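Local coordinates for protein aminopeptidase N (Francisella tularensis subsp. tularensis, PDB 5DLL) that removes N-terminal amino acids, preferably alanine, from peptides as a zinc-dependent M1-family aminopeptidase, and probably helps to degrade intracellular peptides left by protein breakdown, at residues V155-K161 and N182-W188; W188-F192 and D258-M263. One frame throughout, in Å; residues are numbered along the deposited sequence.

Contact 1: residues V155-K161 and N182-W188; sequences VKIIADK and NQHFAVW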
loop_
_atom_site.group_PDB
_atom_site.type_symbol
_atom_site.label_atom_id
_atom_site.label_comp_id
_atom_site.label_asym_id
_atom_site.label_seq_id
_atom_site.Cartn_x
_atom_site.Cartn_y
_atom_site.Cartn_z
ATOM N N VAL A 155 -3.074 31.957 4.755
ATOM C CA VAL A 155 -4.061 31.466 5.717
ATOM C C VAL A 155 -3.792 32.023 7.114
ATOM O O VAL A 155 -2.770 31.703 7.709
ATOM C CB VAL A 155 -4.031 29.913 5.785
ATOM C CG1 VAL A 155 -4.989 29.385 6.850
ATOM C CG2 VAL A 155 -4.338 29.297 4.422
ATOM N N LYS A 156 -4.704 32.844 7.636
ATOM C CA LYS A 156 -4.643 33.276 9.040
ATOM C C LYS A 156 -5.526 32.373 9.900
ATOM O O LYS A 156 -6.569 31.915 9.442
ATOM C CB LYS A 156 -5.077 34.740 9.198
ATOM C CG LYS A 156 -4.820 35.303 10.595
ATOM C CD LYS A 156 -5.428 36.683 10.798
ATOM C CE LYS A 156 -4.802 37.740 9.899
ATOM N NZ LYS A 156 -5.149 39.116 10.352
ATOM N N ILE A 157 -5.104 32.123 11.140
ATOM C CA ILE A 157 -5.886 31.325 12.092
ATOM C C ILE A 157 -5.983 32.056 13.428
ATOM O O ILE A 157 -4.961 32.358 14.038
ATOM C CB ILE A 157 -5.249 29.936 12.345
ATOM C CG1 ILE A 157 -5.046 29.179 11.028
ATOM C CG2 ILE A 157 -6.111 29.112 13.296
ATOM C CD1 ILE A 157 -4.323 27.858 11.188
ATOM N N ILE A 158 -7.208 32.319 13.885
ATOM C CA ILE A 158 -7.449 32.955 15.186
ATOM C C ILE A 158 -8.108 31.951 16.128
ATOM O O ILE A 158 -9.036 31.258 15.730
ATOM C CB ILE A 158 -8.342 34.204 15.037
ATOM C CG1 ILE A 158 -7.709 35.192 14.048
ATOM C CG2 ILE A 158 -8.552 34.875 16.387
ATOM C CD1 ILE A 158 -8.603 36.346 13.651
ATOM N N ALA A 159 -7.630 31.869 17.368
ATOM C CA ALA A 159 -8.167 30.903 18.338
ATOM C C ALA A 159 -7.763 31.207 19.785
ATOM O O ALA A 159 -6.967 32.108 20.045
ATOM C CB ALA A 159 -7.727 29.493 17.966
ATOM N N ASP A 160 -8.323 30.437 20.715
ATOM C CA ASP A 160 -7.999 30.549 22.136
ATOM C C ASP A 160 -6.589 30.016 22.411
ATOM O O ASP A 160 -6.210 28.966 21.895
ATOM C CB ASP A 160 -9.033 29.767 22.960
ATOM C CG ASP A 160 -8.891 29.989 24.458
ATOM O OD1 ASP A 160 -8.830 31.160 24.891
ATOM O OD2 ASP A 160 -8.852 28.989 25.206
ATOM N N LYS A 161 -5.825 30.739 23.229
ATOM C CA LYS A 161 -4.449 30.353 23.566
ATOM C C LYS A 161 -4.383 29.156 24.500
ATOM O O LYS A 161 -3.564 28.257 24.314
ATOM C CB LYS A 161 -3.718 31.501 24.255
ATOM C CG LYS A 161 -3.534 32.734 23.399
ATOM C CD LYS A 161 -2.312 33.534 23.827
ATOM C CE LYS A 161 -1.016 32.841 23.430
ATOM N NZ LYS A 161 0.157 33.752 23.526
ATOM N N ASN A 182 -7.191 37.114 25.584
ATOM C CA ASN A 182 -7.086 35.653 25.708
ATOM C C ASN A 182 -6.891 34.841 24.412
ATOM O O ASN A 182 -6.952 33.609 24.448
ATOM C CB ASN A 182 -8.333 35.138 26.436
ATOM C CG ASN A 182 -9.622 35.500 25.715
ATOM O OD1 ASN A 182 -9.671 36.454 24.936
ATOM N ND2 ASN A 182 -10.676 34.735 25.975
ATOM N N GLN A 183 -6.648 35.508 23.284
ATOM C CA GLN A 183 -6.488 34.810 22.003
ATOM C C GLN A 183 -5.144 35.098 21.333
ATOM O O GLN A 183 -4.411 36.008 21.732
ATOM C CB GLN A 183 -7.636 35.169 21.053
ATOM C CG GLN A 183 -8.953 34.503 21.420
ATOM C CD GLN A 183 -9.983 34.580 20.310
ATOM O OE1 GLN A 183 -10.151 35.620 19.676
ATOM N NE2 GLN A 183 -10.680 33.473 20.069
ATOM N N HIS A 184 -4.831 34.299 20.315
ATOM C CA HIS A 184 -3.627 34.483 19.508
ATOM C C HIS A 184 -3.904 34.103 18.067
ATOM O O HIS A 184 -4.928 33.488 17.768
ATOM C CB HIS A 184 -2.447 33.674 20.069
ATOM C CG HIS A 184 -2.543 32.194 19.849
ATOM N ND1 HIS A 184 -1.447 31.423 19.529
ATOM C CD2 HIS A 184 -3.595 31.343 19.909
ATOM C CE1 HIS A 184 -1.820 30.162 19.402
ATOM N NE2 HIS A 184 -3.118 30.086 19.625
ATOM N N PHE A 185 -2.992 34.484 17.180
ATOM C CA PHE A 185 -3.128 34.177 15.761
ATOM C C PHE A 185 -1.810 33.731 15.143
ATOM O O PHE A 185 -0.747 33.848 15.755
ATOM C CB PHE A 185 -3.691 35.380 14.990
ATOM C CG PHE A 185 -2.674 36.452 14.699
ATOM C CD1 PHE A 185 -2.486 37.508 15.582
ATOM C CD2 PHE A 185 -1.913 36.412 13.537
ATOM C CE1 PHE A 185 -1.555 38.500 15.314
ATOM C CE2 PHE A 185 -0.983 37.400 13.264
ATOM C CZ PHE A 185 -0.802 38.446 14.153
ATOM N N ALA A 186 -1.912 33.216 13.922
ATOM C CA ALA A 186 -0.763 32.788 13.134
ATOM C C ALA A 186 -1.117 32.870 11.650
ATOM O O ALA A 186 -2.243 32.562 11.262
ATOM C CB ALA A 186 -0.363 31.369 13.506
ATOM N N VAL A 187 -0.162 33.295 10.830
ATOM C CA VAL A 187 -0.368 33.383 9.394
ATOM C C VAL A 187 0.588 32.416 8.704
ATOM O O VAL A 187 1.798 32.460 8.936
ATOM C CB VAL A 187 -0.144 34.815 8.872
ATOM C CG1 VAL A 187 -0.585 34.929 7.416
ATOM C CG2 VAL A 187 -0.901 35.817 9.733
ATOM N N TRP A 188 0.032 31.542 7.868
ATOM C CA TRP A 188 0.801 30.537 7.147
ATOM C C TRP A 188 0.701 30.782 5.649
ATOM O O TRP A 188 -0.375 30.649 5.063
ATOM C CB TRP A 188 0.269 29.141 7.469
ATOM C CG TRP A 188 0.484 28.733 8.888
ATOM C CD1 TRP A 188 -0.342 28.975 9.948
ATOM C CD2 TRP A 188 1.602 28.008 9.404
ATOM N NE1 TRP A 188 0.199 28.446 11.095
ATOM C CE2 TRP A 188 1.392 27.848 10.788
ATOM C CE3 TRP A 188 2.762 27.485 8.830
ATOM C CZ2 TRP A 188 2.298 27.180 11.607
ATOM C CZ3 TRP A 188 3.663 26.823 9.642
ATOM C CH2 TRP A 188 3.427 26.674 11.018
#
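Strands 155-160 and 183-188 run antiparallel, their axes 4.7 Å apart at closest approach, and the backbone does most of the joining. Three hydrogen-bonded pairs, Val155 with Trp188, Ile157 with Ala186 and Ala159 with His184, each exchange two N-H...O bonds. The shortest runs from Trp188 N to Val155 O at 2.8 Å. Among the longest is that from Ala159 N to His184 O at 3.2 Å. Beyond them a weak bond of 3.3 Å links Lys161 N to Asn182 O, where the first strand ends and the second begins. CA-H...O contacts supplement the ladder at Lys156, Phe185 and Val187, as between Phe185 CA and Ile157 O at 3.1 Å.

Side chains alternate between two faces. Val155, Ile157, Ala159, His184, Ala186 and Trp188 share the buried one, where apolar groups belong: Ile157 CD1 lies 4.3 Å from Trp188 CD1, and strand 166-169 covers part of this face. Trp188 NE1 bonds to Ile167 O and His184 NE2 to Tyr164 O. Lys156, Ile158, Phe185 and Val187 form the more open face. There Ile158 CG1 packs 4.1 Å from Phe185 CB. The long aliphatic stem of Lys156 touches Val187 CG2 through CG at 4.0 Å and carries NZ over the Phe185 ring, 5.6 Å from its centroid, at most a weak cation-pi attraction.

Strands 26-36 and 172-179 flank the pair, an antiparallel ladder inside the large mixed sheet of the M1 N-terminal domain.

Contact 2: residues W188-F192 and D258-M263; sequences WKDPF and DLDTFM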
loop_
_atom_site.group_PDB
_atom_site.type_symbol
_atom_site.label_atom_id
_atom_site.label_comp_id
_atom_site.label_asym_id
_atom_site.label_seq_id
_atom_site.Cartn_x
_atom_site.Cartn_y
_atom_site.Cartn_z
ATOM N N TRP A 188 0.032 31.542 7.868
ATOM C CA TRP A 188 0.801 30.537 7.147
ATOM C C TRP A 188 0.701 30.782 5.649
ATOM O O TRP A 188 -0.375 30.649 5.063
ATOM C CB TRP A 188 0.269 29.141 7.469
ATOM C CG TRP A 188 0.484 28.733 8.888
ATOM C CD1 TRP A 188 -0.342 28.975 9.948
ATOM C CD2 TRP A 188 1.602 28.008 9.404
ATOM N NE1 TRP A 188 0.199 28.446 11.095
ATOM C CE2 TRP A 188 1.392 27.848 10.788
ATOM C CE3 TRP A 188 2.762 27.485 8.830
ATOM C CZ2 TRP A 188 2.298 27.180 11.607
ATOM C CZ3 TRP A 188 3.663 26.823 9.642
ATOM C CH2 TRP A 188 3.427 26.674 11.018
ATOM N N LYS A 189 1.824 31.139 5.034
ATOM C CA LYS A 189 1.883 31.347 3.589
ATOM C C LYS A 189 2.510 30.144 2.896
ATOM O O LYS A 189 3.527 29.623 3.344
ATOM C CB LYS A 189 2.679 32.615 3.265
ATOM C CG LYS A 189 2.792 32.918 1.780
ATOM C CD LYS A 189 3.126 34.382 1.531
ATOM C CE LYS A 189 3.605 34.617 0.106
ATOM N NZ LYS A 189 2.668 34.064 -0.913
ATOM N N ASP A 190 1.884 29.708 1.807
ATOM C CA ASP A 190 2.408 28.643 0.954
ATOM C C ASP A 190 2.475 29.198 -0.475
ATOM O O ASP A 190 1.456 29.266 -1.165
ATOM C CB ASP A 190 1.504 27.404 1.021
ATOM C CG ASP A 190 2.035 26.229 0.204
ATOM O OD1 ASP A 190 2.942 26.415 -0.632
ATOM O OD2 ASP A 190 1.532 25.104 0.397
ATOM N N PRO A 191 3.682 29.591 -0.919
ATOM C CA PRO A 191 3.849 30.320 -2.178
ATOM C C PRO A 191 3.610 29.517 -3.449
ATOM O O PRO A 191 3.469 30.116 -4.515
ATOM C CB PRO A 191 5.311 30.783 -2.127
ATOM C CG PRO A 191 5.994 29.803 -1.244
ATOM C CD PRO A 191 4.972 29.345 -0.245
ATOM N N PHE A 192 3.565 28.189 -3.348
ATOM C CA PHE A 192 3.407 27.336 -4.528
ATOM C C PHE A 192 1.944 26.997 -4.745
ATOM O O PHE A 192 1.256 26.569 -3.815
ATOM C CB PHE A 192 4.234 26.048 -4.400
ATOM C CG PHE A 192 5.668 26.287 -4.002
ATOM C CD1 PHE A 192 6.601 26.717 -4.938
ATOM C CD2 PHE A 192 6.077 26.107 -2.682
ATOM C CE1 PHE A 192 7.915 26.952 -4.567
ATOM C CE2 PHE A 192 7.388 26.345 -2.310
ATOM C CZ PHE A 192 8.308 26.764 -3.252
ATOM N N ASP A 258 10.910 22.294 -0.626
ATOM C CA ASP A 258 10.655 23.632 -1.175
ATOM C C ASP A 258 10.241 24.716 -0.153
ATOM O O ASP A 258 10.142 25.893 -0.511
ATOM C CB ASP A 258 9.630 23.533 -2.322
ATOM C CG ASP A 258 8.412 22.671 -1.975
ATOM O OD1 ASP A 258 8.442 21.935 -0.961
ATOM O OD2 ASP A 258 7.420 22.727 -2.733
ATOM N N LEU A 259 10.025 24.327 1.105
ATOM C CA LEU A 259 9.633 25.263 2.166
ATOM C C LEU A 259 10.647 25.275 3.301
ATOM O O LEU A 259 11.511 24.409 3.374
ATOM C CB LEU A 259 8.267 24.879 2.733
ATOM C CG LEU A 259 7.116 24.724 1.735
ATOM C CD1 LEU A 259 5.961 23.969 2.378
ATOM C CD2 LEU A 259 6.658 26.078 1.211
ATOM N N ASP A 260 10.526 26.257 4.191
ATOM C CA ASP A 260 11.440 26.393 5.334
ATOM C C ASP A 260 11.017 25.560 6.532
ATOM O O ASP A 260 11.764 25.470 7.506
ATOM C CB ASP A 260 11.546 27.853 5.781
ATOM C CG ASP A 260 11.961 28.780 4.664
ATOM O OD1 ASP A 260 12.576 28.299 3.686
ATOM O OD2 ASP A 260 11.665 29.992 4.767
ATOM N N THR A 261 9.813 24.988 6.484
ATOM C CA THR A 261 9.327 24.122 7.563
ATOM C C THR A 261 8.484 22.965 7.022
ATOM O O THR A 261 7.843 23.085 5.988
ATOM C CB THR A 261 8.557 24.919 8.652
ATOM O OG1 THR A 261 7.836 24.019 9.504
ATOM C CG2 THR A 261 7.592 25.904 8.045
ATOM N N PHE A 262 8.518 21.843 7.730
ATOM C CA PHE A 262 7.802 20.636 7.336
ATOM C C PHE A 262 7.241 20.003 8.594
ATOM O O PHE A 262 7.991 19.681 9.519
ATOM C CB PHE A 262 8.748 19.660 6.639
ATOM C CG PHE A 262 8.126 18.331 6.315
ATOM C CD1 PHE A 262 7.401 18.153 5.146
ATOM C CD2 PHE A 262 8.278 17.250 7.177
ATOM C CE1 PHE A 262 6.825 16.925 4.845
ATOM C CE2 PHE A 262 7.707 16.022 6.882
ATOM C CZ PHE A 262 6.978 15.858 5.713
ATOM N N MET A 263 5.925 19.822 8.623
ATOM C CA MET A 263 5.229 19.405 9.829
ATOM C C MET A 263 4.537 18.069 9.630
ATOM O O MET A 263 4.113 17.737 8.524
ATOM C CB MET A 263 4.200 20.461 10.227
ATOM C CG MET A 263 4.809 21.774 10.686
ATOM S SD MET A 263 3.598 23.105 10.757
ATOM C CE MET A 263 3.423 23.516 9.020
#
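A Met-aromatic contact marks one end of this interface: Met263 SD sits obliquely 4.4 Å from the centroid of the six-membered ring of Trp188, and Met263 CE reaches 3.4 Å from Trp188 CZ3. A flexible, polarizable thioether suits this place beside a broad indole, whose edge also meets Thr261 CG2. Strand 183-191 here faces the loop before strand 261-267 and the start of that strand, the nearest CA atoms, those of Asp190 and Leu259, being 8.1 Å apart.

Leu259 occupies the middle, its CD2 4.0 Å from Pro191 CD and 3.6 Å from Phe192 CE2, so one methyl meets both the proline ring and the phenylalanine edge. A weak 3.3 Å hydrogen bond runs from Phe192 N to Asp190 OD1, while Asp190 OD2 pairs with Lys194.

Phe192 CE2 also approaches the backbone Asp258 O at 3.3 Å, and Asp258 OD2 lies over a face of the ring. The Asp258 carboxylate is held by Asn314, about 11 Å from the zinc ligand His313 between side chains; Arg319 makes a cation-pi contact with Phe192. Apolar and sulfur-aromatic packing therefore joins the N-terminal and catalytic domains, with polar partners gathered around Asp258.

Overall arrangement
Both contacts draw on strand 183-191 and share Trp188, yet they use it differently: contact 1 is sheet pairing within the N-terminal domain, contact 2 packing between that domain and the catalytic one. Their centres lie about 17 Å apart, contact 1 being farther from the middle of the chain and partly buried, with solvent reaching its Lys161 and Asn182 end, and contact 2 being buried. Paired backbones dominate the first, whereas side chains do nearly all the bridging in the second, without backbone pairing, and bury less area, 284 against 718 Å². In Trp188 the two roles meet, since its backbone completes the ladder while its indole extends to the neighbouring sheet, toward the domain holding the zinc.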